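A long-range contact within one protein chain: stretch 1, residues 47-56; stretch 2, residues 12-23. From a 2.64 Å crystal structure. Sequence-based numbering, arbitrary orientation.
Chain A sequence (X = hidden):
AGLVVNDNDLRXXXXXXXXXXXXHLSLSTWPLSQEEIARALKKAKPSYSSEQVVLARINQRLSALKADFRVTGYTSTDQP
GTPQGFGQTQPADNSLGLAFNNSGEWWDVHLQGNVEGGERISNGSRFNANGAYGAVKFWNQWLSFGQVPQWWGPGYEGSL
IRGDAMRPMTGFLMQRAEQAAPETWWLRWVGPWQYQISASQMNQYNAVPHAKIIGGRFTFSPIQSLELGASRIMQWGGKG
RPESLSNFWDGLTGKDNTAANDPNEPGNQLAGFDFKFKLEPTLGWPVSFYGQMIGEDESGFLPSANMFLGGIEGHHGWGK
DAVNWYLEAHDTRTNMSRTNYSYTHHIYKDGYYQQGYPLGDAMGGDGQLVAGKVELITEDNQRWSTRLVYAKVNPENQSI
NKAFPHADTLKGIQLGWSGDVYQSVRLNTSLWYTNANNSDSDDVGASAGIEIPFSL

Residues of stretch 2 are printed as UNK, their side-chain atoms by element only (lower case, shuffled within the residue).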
# COMPACT_ATOMS: atom_id res chain seq x y z
N SER A 47 24.91 -8.78 11.19
CA SER A 47 25.91 -9.77 11.59
C SER A 47 26.24 -10.78 10.48
O SER A 47 27.15 -11.59 10.63
CB SER A 47 25.44 -10.50 12.84
OG SER A 47 24.13 -11.01 12.66
N TYR A 48 25.50 -10.74 9.37
CA TYR A 48 25.80 -11.57 8.21
C TYR A 48 26.06 -10.70 6.99
O TYR A 48 25.71 -9.52 6.98
CB TYR A 48 24.65 -12.54 7.95
CG TYR A 48 24.41 -13.50 9.09
CD1 TYR A 48 25.17 -14.67 9.21
CD2 TYR A 48 23.44 -13.24 10.05
CE1 TYR A 48 24.94 -15.55 10.26
CE2 TYR A 48 23.21 -14.12 11.09
CZ TYR A 48 23.96 -15.27 11.19
OH TYR A 48 23.73 -16.13 12.24
N SER A 49 26.68 -11.27 5.97
CA SER A 49 27.05 -10.53 4.77
C SER A 49 25.79 -10.26 3.94
O SER A 49 25.64 -9.19 3.35
CB SER A 49 28.06 -11.31 3.94
OG SER A 49 28.77 -12.23 4.75
N SER A 50 24.89 -11.24 3.92
CA SER A 50 23.59 -11.04 3.31
C SER A 50 22.95 -9.78 3.86
O SER A 50 22.34 -9.02 3.12
CB SER A 50 22.68 -12.25 3.55
OG SER A 50 22.52 -12.52 4.93
N GLU A 51 23.11 -9.55 5.16
CA GLU A 51 22.50 -8.39 5.81
C GLU A 51 23.13 -7.05 5.41
O GLU A 51 22.46 -6.02 5.42
CB GLU A 51 22.49 -8.56 7.33
CG GLU A 51 21.61 -9.72 7.78
CD GLU A 51 21.73 -10.03 9.26
OE1 GLU A 51 22.80 -9.78 9.87
OE2 GLU A 51 20.74 -10.57 9.80
N GLN A 52 24.41 -7.07 5.05
CA GLN A 52 25.09 -5.84 4.63
C GLN A 52 24.67 -5.51 3.21
O GLN A 52 24.48 -4.34 2.87
CB GLN A 52 26.61 -5.98 4.74
CG GLN A 52 27.06 -6.64 6.05
CD GLN A 52 28.35 -6.06 6.62
OE1 GLN A 52 29.32 -6.79 6.85
NE2 GLN A 52 28.35 -4.75 6.86
N VAL A 53 24.50 -6.54 2.39
CA VAL A 53 23.99 -6.39 1.03
C VAL A 53 22.62 -5.71 1.01
O VAL A 53 22.42 -4.73 0.29
CB VAL A 53 23.88 -7.76 0.32
CG1 VAL A 53 23.10 -7.64 -0.99
CG2 VAL A 53 25.25 -8.36 0.07
N VAL A 54 21.68 -6.21 1.80
CA VAL A 54 20.37 -5.59 1.87
C VAL A 54 20.49 -4.15 2.37
O VAL A 54 19.99 -3.24 1.73
CB VAL A 54 19.37 -6.40 2.73
CG1 VAL A 54 18.05 -5.65 2.85
CG2 VAL A 54 19.14 -7.78 2.14
N LEU A 55 21.17 -3.95 3.50
CA LEU A 55 21.39 -2.60 4.05
C LEU A 55 21.84 -1.57 3.02
O LEU A 55 21.30 -0.47 2.96
CB LEU A 55 22.44 -2.64 5.18
CG LEU A 55 21.94 -2.89 6.61
CD1 LEU A 55 23.07 -2.69 7.60
CD2 LEU A 55 20.75 -2.01 6.96
N ALA A 56 22.84 -1.93 2.22
CA ALA A 56 23.42 -0.98 1.27
C ALA A 56 22.40 -0.58 0.22
O ALA A 56 22.46 0.52 -0.35
CB ALA A 56 24.66 -1.57 0.62
N UNK A 12 10.03 -4.53 0.73
CA UNK A 12 10.44 -5.90 0.98
C UNK A 12 11.85 -5.95 1.61
O UNK A 12 12.12 -6.75 2.51
o UNK A 12 8.71 -6.44 -2.02
c UNK A 12 10.37 -6.73 -0.31
c UNK A 12 8.96 -6.84 -0.88
n UNK A 12 8.03 -7.36 -0.09
N UNK A 13 12.74 -5.08 1.14
CA UNK A 13 14.07 -4.93 1.70
C UNK A 13 14.03 -4.43 3.16
O UNK A 13 14.74 -4.96 4.02
c UNK A 13 14.93 -4.01 0.81
c UNK A 13 15.54 -4.75 -0.39
o UNK A 13 16.49 -4.24 -1.01
o UNK A 13 15.07 -5.87 -0.70
N UNK A 14 13.21 -3.42 3.44
CA UNK A 14 13.04 -2.94 4.81
C UNK A 14 12.42 -4.02 5.69
O UNK A 14 12.85 -4.22 6.83
c UNK A 14 14.06 -0.06 4.99
c UNK A 14 12.15 -1.69 4.86
c UNK A 14 12.73 -0.37 4.33
c UNK A 14 11.73 0.75 4.57
N UNK A 15 11.41 -4.71 5.17
CA UNK A 15 10.70 -5.74 5.93
C UNK A 15 11.62 -6.92 6.27
O UNK A 15 11.50 -7.53 7.32
c UNK A 15 9.48 -6.23 5.16
N UNK A 16 12.53 -7.22 5.35
CA UNK A 16 13.52 -8.26 5.55
C UNK A 16 14.40 -7.88 6.72
O UNK A 16 14.56 -8.64 7.67
c UNK A 16 19.26 -10.55 5.22
n UNK A 16 16.08 -11.70 3.75
c UNK A 16 16.66 -9.70 4.63
c UNK A 16 15.26 -9.63 4.20
c UNK A 16 17.54 -8.81 5.23
c UNK A 16 18.41 -11.47 4.61
c UNK A 16 14.33 -8.43 4.27
c UNK A 16 18.84 -9.25 5.52
c UNK A 16 14.99 -10.88 3.66
c UNK A 16 17.12 -11.05 4.32
N UNK A 17 14.94 -6.67 6.67
CA UNK A 17 15.83 -6.17 7.71
C UNK A 17 15.13 -6.08 9.08
O UNK A 17 15.73 -6.39 10.11
c UNK A 17 18.78 -5.23 6.63
c UNK A 17 16.40 -4.80 7.31
c UNK A 17 17.42 -3.52 5.41
c UNK A 17 17.39 -4.85 6.14
N UNK A 18 13.86 -5.67 9.06
CA UNK A 18 13.11 -5.44 10.30
C UNK A 18 12.77 -6.74 11.01
O UNK A 18 12.92 -6.85 12.22
c UNK A 18 11.83 -4.64 10.01
o UNK A 18 10.89 -4.74 11.07
N UNK A 19 12.32 -7.73 10.25
CA UNK A 19 11.87 -8.99 10.83
C UNK A 19 13.04 -9.86 11.28
O UNK A 19 12.86 -10.76 12.09
c UNK A 19 9.63 -9.15 9.65
o UNK A 19 8.73 -9.86 9.16
c UNK A 19 11.01 -9.76 9.82
o UNK A 19 9.43 -7.96 10.00
N UNK A 20 14.23 -9.59 10.76
CA UNK A 20 15.45 -10.24 11.20
C UNK A 20 16.10 -9.48 12.35
O UNK A 20 17.17 -9.87 12.78
n UNK A 20 17.56 -14.11 8.14
n UNK A 20 19.69 -13.68 8.89
c UNK A 20 16.45 -10.34 10.05
n UNK A 20 18.31 -11.93 8.31
c UNK A 20 16.02 -11.26 8.93
c UNK A 20 18.52 -13.24 8.44
c UNK A 20 17.07 -11.32 7.83
N UNK A 21 15.49 -8.40 12.81
CA UNK A 21 16.02 -7.64 13.93
C UNK A 21 17.22 -6.74 13.64
O UNK A 21 17.77 -6.13 14.55
N UNK A 22 17.64 -6.65 12.38
CA UNK A 22 18.75 -5.79 12.01
C UNK A 22 18.41 -4.30 12.11
O UNK A 22 19.29 -3.48 12.29
c UNK A 22 20.34 -5.13 10.18
c UNK A 22 19.20 -6.06 10.57
c UNK A 22 19.58 -7.52 10.40
N UNK A 23 17.12 -3.97 11.92
CA UNK A 23 16.60 -2.62 12.20
C UNK A 23 15.22 -2.71 12.86
O UNK A 23 14.61 -3.78 12.91
c UNK A 23 15.75 -1.61 8.52
c UNK A 23 16.52 -1.72 10.94
c UNK A 23 15.71 -2.37 9.83
c UNK A 23 17.91 -1.39 10.43

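Position 12 has four side-chain atoms: two carbons, the second carrying one oxygen and one nitrogen. That is a carboxamide on a short stem, Asn-12, and it does not reach stretch 1. Position 13 has two carbons, the second bearing two oxygens, the carboxylate of Asp-13. Its CA lies 6.3 Å from CA of Val-54, close enough for its backbone O to sit 3.6 Å from Val-54 CG1.

Position 14 holds four carbons forked at the second, hence Leu-14; its CA-to-CB bond points away from stretch 1. Position 15 has a single carbon, Ala-15, out of reach.

Position 16 shows one carbon followed by fused five- and six-membered rings containing eight carbons and one nitrogen, an indole: Trp-16. Val-54 CG2 stands 3.8 Å from the centroid of its six-membered ring, 20° off the normal, a CH-pi contact over the face. Near the ring plane, Glu-51 CG meets CH2 of Trp-16 at 3.6 Å.

Position 17 has four carbons forked at the second, Leu-17. Its CD1 packs 3.4 Å from Val-54 CG1, and its CD2 lies 3.8 Å from Leu-55 CD2. Position 18, one carbon then one oxygen, is Ser-18; position 19, two carbons with two oxygens on the second, is Asp-19. Neither touches stretch 1.

Position 20 runs through three carbons to a nitrogen, then a carbon carrying two more nitrogens: the guanidinium of Arg-20. NE of Arg-20 donates to Glu-51 OE2 at 3.2 Å with an angle of 155°, a salt bridge; a weak bond from NH2 of Arg-20 reaches the same oxygen at 3.4 Å.

Position 21 has no side-chain atoms and is Gly-21; its phi of 75°, favourable to glycine, belongs to a Schellman motif ending the helix. Position 22 has one carbon carrying two more, Val-22, whose CG2 lies 3.3 Å from Glu-51 OE2. Position 23 has four carbons forked at the first, with one two-carbon arm: Ile-23, marginal here.

The two helices run at 141°, closer to antiparallel than to parallel, with axes 9.8 Å apart at closest approach. Val-54 points toward stretch 2 and packs against Trp-16 and Leu-17, while Leu-55 adds to the apolar contact. The charged contact centres on Glu-51: OE2 binds Arg-20, whereas Glu-51 OE1 accepts from Ser-47 N at 2.7 Å and from Tyr-48 N at 2.9 Å. One carboxylate thus ties its own helix start to the residue just beyond the other helix, and 483 Å² is buried in all.

Stretch 2 12-23: NDLAWLSDRGVI
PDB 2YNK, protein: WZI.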